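PDB 1SR4: cytolethal distending toxin protein B from Haemophilus ducreyi, which acts as the DNase I-like, DNA-damaging subunit of a bacterial genotoxin that arrests host cells, probably after delivery by its two partner subunits. Local coordinates for the interface of chains A and B and the interface of chains C and B. Residues are numbered along the deposited sequence; one frame, centred on the assembly and turned at random. Chains: chain A, cytolethal distending toxin protein B; chain B, cytolethal distending toxin protein C; chain C, Cytolethal distending toxin subunit A.

Contact 1: the interface of chains A and B. Residues chain A 44, 95-96, 122, 138; chain B 12-14.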
# COMPACT_ATOMS: atom_id res chain seq x y z
N GLU A 44 5.88 5.50 -12.31
CA GLU A 44 5.62 6.90 -11.95
C GLU A 44 6.19 7.16 -10.55
O GLU A 44 5.55 7.75 -9.68
CB GLU A 44 4.11 7.18 -12.00
CG GLU A 44 3.52 7.03 -13.41
CD GLU A 44 2.10 7.50 -13.51
OE1 GLU A 44 1.81 8.63 -13.02
OE2 GLU A 44 1.26 6.76 -14.08
N ARG A 95 8.67 12.82 -13.08
CA ARG A 95 7.64 12.06 -12.41
C ARG A 95 7.43 10.67 -13.04
O ARG A 95 7.23 9.69 -12.32
CB ARG A 95 6.32 12.85 -12.31
CG ARG A 95 5.61 13.21 -13.59
CD ARG A 95 4.41 14.11 -13.25
NE ARG A 95 3.69 14.53 -14.46
CZ ARG A 95 2.88 13.75 -15.16
NH1 ARG A 95 2.65 12.49 -14.78
NH2 ARG A 95 2.29 14.21 -16.26
N VAL A 96 7.53 10.56 -14.36
CA VAL A 96 7.32 9.26 -14.98
C VAL A 96 8.62 8.45 -15.00
O VAL A 96 9.23 8.22 -16.05
CB VAL A 96 6.71 9.43 -16.39
CG1 VAL A 96 6.42 8.05 -16.99
CG2 VAL A 96 5.40 10.23 -16.28
N ARG A 122 8.31 3.62 -23.04
CA ARG A 122 9.29 3.40 -21.98
C ARG A 122 9.81 1.96 -22.03
O ARG A 122 9.05 1.01 -22.28
CB ARG A 122 8.63 3.65 -20.62
CG ARG A 122 8.14 5.10 -20.42
CD ARG A 122 7.15 5.18 -19.26
NE ARG A 122 5.81 4.71 -19.63
CZ ARG A 122 4.93 5.42 -20.33
NH1 ARG A 122 5.23 6.64 -20.75
NH2 ARG A 122 3.72 4.92 -20.60
N HIS A 138 5.88 0.01 -17.77
CA HIS A 138 4.82 0.99 -17.76
C HIS A 138 4.52 1.23 -19.23
O HIS A 138 5.14 2.09 -19.86
CB HIS A 138 5.26 2.28 -17.07
CG HIS A 138 4.17 3.30 -16.97
ND1 HIS A 138 4.33 4.52 -16.35
CD2 HIS A 138 2.89 3.28 -17.43
CE1 HIS A 138 3.20 5.20 -16.42
NE2 HIS A 138 2.31 4.47 -17.07
N VAL B 12 1.10 10.24 -20.11
CA VAL B 12 0.78 10.05 -18.70
C VAL B 12 0.23 11.31 -18.06
O VAL B 12 0.95 12.30 -17.88
CB VAL B 12 2.04 9.62 -17.88
CG1 VAL B 12 1.64 9.38 -16.42
CG2 VAL B 12 2.66 8.36 -18.48
N GLU B 13 -1.05 11.28 -17.71
CA GLU B 13 -1.64 12.45 -17.08
C GLU B 13 -1.07 12.72 -15.68
O GLU B 13 -0.56 11.83 -15.02
CB GLU B 13 -3.16 12.29 -16.97
CG GLU B 13 -3.93 12.66 -18.24
CD GLU B 13 -5.30 13.25 -17.93
OE1 GLU B 13 -5.52 14.47 -18.16
OE2 GLU B 13 -6.15 12.48 -17.43
N LEU B 14 -1.18 13.97 -15.26
CA LEU B 14 -0.73 14.40 -13.94
C LEU B 14 -1.89 14.07 -12.99
O LEU B 14 -3.04 14.43 -13.27
CB LEU B 14 -0.49 15.91 -13.95
CG LEU B 14 -0.08 16.61 -12.64
CD1 LEU B 14 1.34 16.18 -12.26
CD2 LEU B 14 -0.12 18.12 -12.83
O HOH W 1 -0.26 10.22 -12.98

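Contact 2: the interface of chains A and B. Residues chain A 19-21, 24; chain B 50, 64, 66.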
# COMPACT_ATOMS: atom_id res chain seq x y z
N ASN A 19 4.70 13.07 -3.51
CA ASN A 19 5.61 12.01 -3.95
C ASN A 19 6.23 11.31 -2.74
O ASN A 19 6.07 10.11 -2.56
CB ASN A 19 6.71 12.65 -4.80
CG ASN A 19 7.61 11.64 -5.53
OD1 ASN A 19 8.54 12.04 -6.23
ND2 ASN A 19 7.32 10.36 -5.39
N GLU A 20 6.94 12.09 -1.93
CA GLU A 20 7.60 11.60 -0.73
C GLU A 20 6.64 10.92 0.24
O GLU A 20 6.95 9.87 0.80
CB GLU A 20 8.30 12.77 -0.01
CG GLU A 20 9.14 12.40 1.21
CD GLU A 20 10.41 11.64 0.85
OE1 GLU A 20 10.93 11.84 -0.26
OE2 GLU A 20 10.91 10.84 1.67
N SER A 21 5.46 11.50 0.45
CA SER A 21 4.54 10.89 1.40
C SER A 21 4.07 9.51 0.92
O SER A 21 3.87 8.60 1.73
CB SER A 21 3.34 11.82 1.67
OG SER A 21 2.63 12.13 0.48
N ASN A 24 6.59 6.89 1.82
CA ASN A 24 6.58 6.64 3.26
C ASN A 24 5.30 6.10 3.85
O ASN A 24 5.31 5.54 4.94
CB ASN A 24 7.04 7.88 4.00
CG ASN A 24 8.52 8.12 3.79
OD1 ASN A 24 9.35 7.28 4.15
ND2 ASN A 24 8.86 9.25 3.17
N ASP B 50 2.50 17.35 -0.24
CA ASP B 50 3.84 17.41 0.35
C ASP B 50 4.38 18.83 0.35
O ASP B 50 4.27 19.54 -0.64
CB ASP B 50 4.81 16.51 -0.42
CG ASP B 50 4.45 15.04 -0.31
OD1 ASP B 50 3.50 14.72 0.44
OD2 ASP B 50 5.11 14.21 -0.96
N THR B 64 8.22 13.15 6.91
CA THR B 64 7.83 13.77 5.65
C THR B 64 6.96 15.00 5.91
O THR B 64 5.91 14.90 6.53
CB THR B 64 7.01 12.78 4.79
OG1 THR B 64 7.80 11.62 4.52
CG2 THR B 64 6.56 13.45 3.47
N VAL B 66 4.26 17.75 5.29
CA VAL B 66 3.02 17.84 4.53
C VAL B 66 2.09 18.92 5.07
O VAL B 66 2.37 19.59 6.06
CB VAL B 66 2.20 16.50 4.58
CG1 VAL B 66 3.06 15.32 4.14
CG2 VAL B 66 1.66 16.28 6.00
O HOH W 2 7.33 14.86 -2.21
O HOH W 3 10.69 11.78 4.29

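Contact 3: the interface of chains C and B. Residues chain C 147-149, 185, 192; chain B 153-154, 156.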
# COMPACT_ATOMS: atom_id res chain seq x y z
N THR C 147 -13.27 0.03 -3.35
CA THR C 147 -14.27 1.02 -3.75
C THR C 147 -13.47 2.17 -4.34
O THR C 147 -12.24 2.19 -4.20
CB THR C 147 -15.06 1.56 -2.57
OG1 THR C 147 -14.20 2.39 -1.77
CG2 THR C 147 -15.63 0.43 -1.71
N ASP C 148 -14.13 3.13 -4.97
CA ASP C 148 -13.37 4.23 -5.54
C ASP C 148 -12.82 5.25 -4.54
O ASP C 148 -12.20 6.23 -4.94
CB ASP C 148 -14.14 4.95 -6.65
CG ASP C 148 -15.50 5.43 -6.21
OD1 ASP C 148 -15.81 5.44 -5.00
OD2 ASP C 148 -16.27 5.82 -7.12
N SER C 149 -13.04 5.02 -3.25
CA SER C 149 -12.48 5.93 -2.25
C SER C 149 -11.26 5.28 -1.62
O SER C 149 -10.55 5.91 -0.83
CB SER C 149 -13.49 6.23 -1.14
OG SER C 149 -13.69 5.08 -0.33
N THR C 185 -24.03 2.91 2.04
CA THR C 185 -23.30 3.68 3.04
C THR C 185 -24.31 4.59 3.75
O THR C 185 -24.24 5.80 3.67
CB THR C 185 -22.17 4.56 2.42
OG1 THR C 185 -22.72 5.41 1.40
CG2 THR C 185 -21.07 3.67 1.80
N THR C 192 -18.87 -0.41 4.01
CA THR C 192 -17.47 -0.04 3.73
C THR C 192 -16.62 -0.12 5.00
O THR C 192 -17.03 0.32 6.08
CB THR C 192 -17.34 1.37 3.09
OG1 THR C 192 -18.09 2.32 3.83
CG2 THR C 192 -17.87 1.37 1.67
N SER B 153 -19.09 5.74 -1.37
CA SER B 153 -18.10 5.26 -2.31
C SER B 153 -18.77 4.16 -3.11
O SER B 153 -19.77 3.58 -2.69
CB SER B 153 -16.83 4.74 -1.59
OG SER B 153 -17.04 3.51 -0.92
N LYS B 154 -18.23 3.87 -4.28
CA LYS B 154 -18.82 2.86 -5.12
C LYS B 154 -17.89 1.67 -5.31
O LYS B 154 -16.70 1.85 -5.53
CB LYS B 154 -19.17 3.48 -6.48
CG LYS B 154 -19.39 2.48 -7.60
CD LYS B 154 -19.65 3.18 -8.95
CE LYS B 154 -18.46 4.01 -9.39
NZ LYS B 154 -17.24 3.18 -9.62
N LEU B 156 -15.88 -0.92 -7.04
CA LEU B 156 -15.32 -0.90 -8.39
C LEU B 156 -15.73 -2.17 -9.14
O LEU B 156 -15.65 -3.27 -8.60
CB LEU B 156 -13.79 -0.81 -8.33
CG LEU B 156 -13.24 0.48 -7.70
CD1 LEU B 156 -11.72 0.39 -7.57
CD2 LEU B 156 -13.65 1.67 -8.53
O HOH W 4 -17.20 4.47 1.76
O HOH W 5 -22.24 4.75 -1.08

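Contact 1: the interface of chains A and B
B:Val12 pushes its isopropyl group into the active-site cleft of the nuclease subunit. Its two methyls divide the pocket between them. B:Val12 CG1, anti to the backbone N (chi1 -178°), lies beside the carboxylate of A:Glu44, 3.5 Å from its carbon CD, the two side chains running antiparallel alongside one another. B:Val12 CG2 faces CE1 of the A:His138 imidazole at 3.8 Å and the guanidinium nitrogen NH1 of A:Arg122 at the same distance. A:Val96 meets B:Val12 tip to tip, A:Val96 CG2 lying 3.8 Å from B:Val12 CB. A:Arg122 is itself anchored by its NE, which donates to the backbone O of A:His138 at 2.7 Å while sitting over the rim of the imidazole face. Toward the tail's exit the contact turns polar at A:Arg95, whose NH2 gives a firm, nearly straight bond (165° at H) to B:Val12 O at 2.8 Å, with the acceptor in the guanidinium plane. Looser are the weak bond from NH1 to B:Glu13 O and the bridge of water 1 between A:Glu44 OE1 and B:Glu13 O. B:Leu14 CA sits over the rim of one guanidinium face. In the DNase I-like fold A:Glu44 is the metal-site glutamate, just past strand 39-43, and A:His138 is the catalytic histidine closing strand 132-138. The N-terminal tail of chain B, ahead of its strand 19-24, thus occupies the catalytic cleft and probably obstructs substrate access.

Contact 2: the interface of chains A and B
With OG set between the backbone N and the carbonyl carbon (chi1 59°), A:Ser21 meets B:Asp50, whose carboxylate is carried forward by a chi1 of -65° that places CG anti to its own carbonyl carbon. A:Ser21 OG donates to B:Asp50 OD1 at 2.7 Å, which accepts through its syn lone pair. The other oxygen, B:Asp50 OD2, is gripped by backbone amides: A:Asn19 N at 2.8 Å and A:Ser21 N at 3.1 Å come in from opposite faces of the carboxylate plane. The A:Glu20 amide lies close to this oxygen but points to water 2, which contacts OD2. B:Asp50, ending strand 46-50, thus caps the N-terminus of helix 20-31 from the other chain, where the helix dipole would be expected to favour its negative charge. Farther along the helix, ND2 of A:Asn24 comes within 2.9 Å of B:Thr64 OG1, but well off the amide plane, so any hydrogen bond there would be poorly directed; its in-plane bond is to A:Glu20 OE2, which helps to position it. The methyl CG2 of B:Thr64 packs against the aliphatic CG of A:Glu20 at 3.6 Å. Water 3 bridges the same residues, 2.8 Å from A:Glu20 OE2 and 2.9 Å from B:Thr64 OG1.

Contact 3: the interface of chains C and B
At one end, B:Leu156 rests its branched end on the backbone joining C:Thr147 to C:Asp148, with CD2 3.8 Å from the CB of C:Asp148. At the other, B:Ser153 CB packs on the beta carbons of C:Thr147 and C:Ser149, lying 3.7 Å from C:Ser149 CB. Between these patches run two bonds that use backbone atoms of B:Lys154. C:Asp148 N donates to B:Lys154 O at 2.9 Å, and B:Lys154 N returns a nearly straight bond (173° at H) to the carboxylate oxygen C:Asp148 OD1 at 3.0 Å, arriving from above the carboxylate plane. A chi1 of 55° folds that carboxylate back over its own backbone, letting one aspartate pair with both the N-H and C=O of the lysine. The lysine chain, bent at its last two torsions, brings B:Lys154 NZ into a loose salt bridge with C:Asp148 OD2 at 3.8 Å. At the serine end, C:Thr147 OG1 accepts from C:Ser149 N, bracing the turn, and bonds weakly to B:Ser153 OG. Water 4 connects B:Ser153 OG with C:Thr192 OG1 at the rim; water 5, held by C:Thr185 OG1, makes a longer contact with B:Ser153 O and a weak one with its N. The chain C turn joins strands 142-146 and 152-156, and the C-terminal tail of chain B, beyond strand 144-147, runs across it.

Chain B contributes to all three contacts, each time with a different segment: its N-terminal tail in contact 1, strands 46-50 and 64-69 in contact 2, and its C-terminal tail in contact 3. No residue is shared. The centres of the C-alpha atoms of contacts 1 and 2 are about 18 Å apart, and both lie about 25 Å from the centre of contact 3. Contact 2 docks the body of chain B on the nuclease while contact 1 threads its tail into the cleft; contact 3 ties the same chain to chain A's other partner in the heterotrimer, chain C, consistent with a CdtA-CdtC pair that carries CdtB.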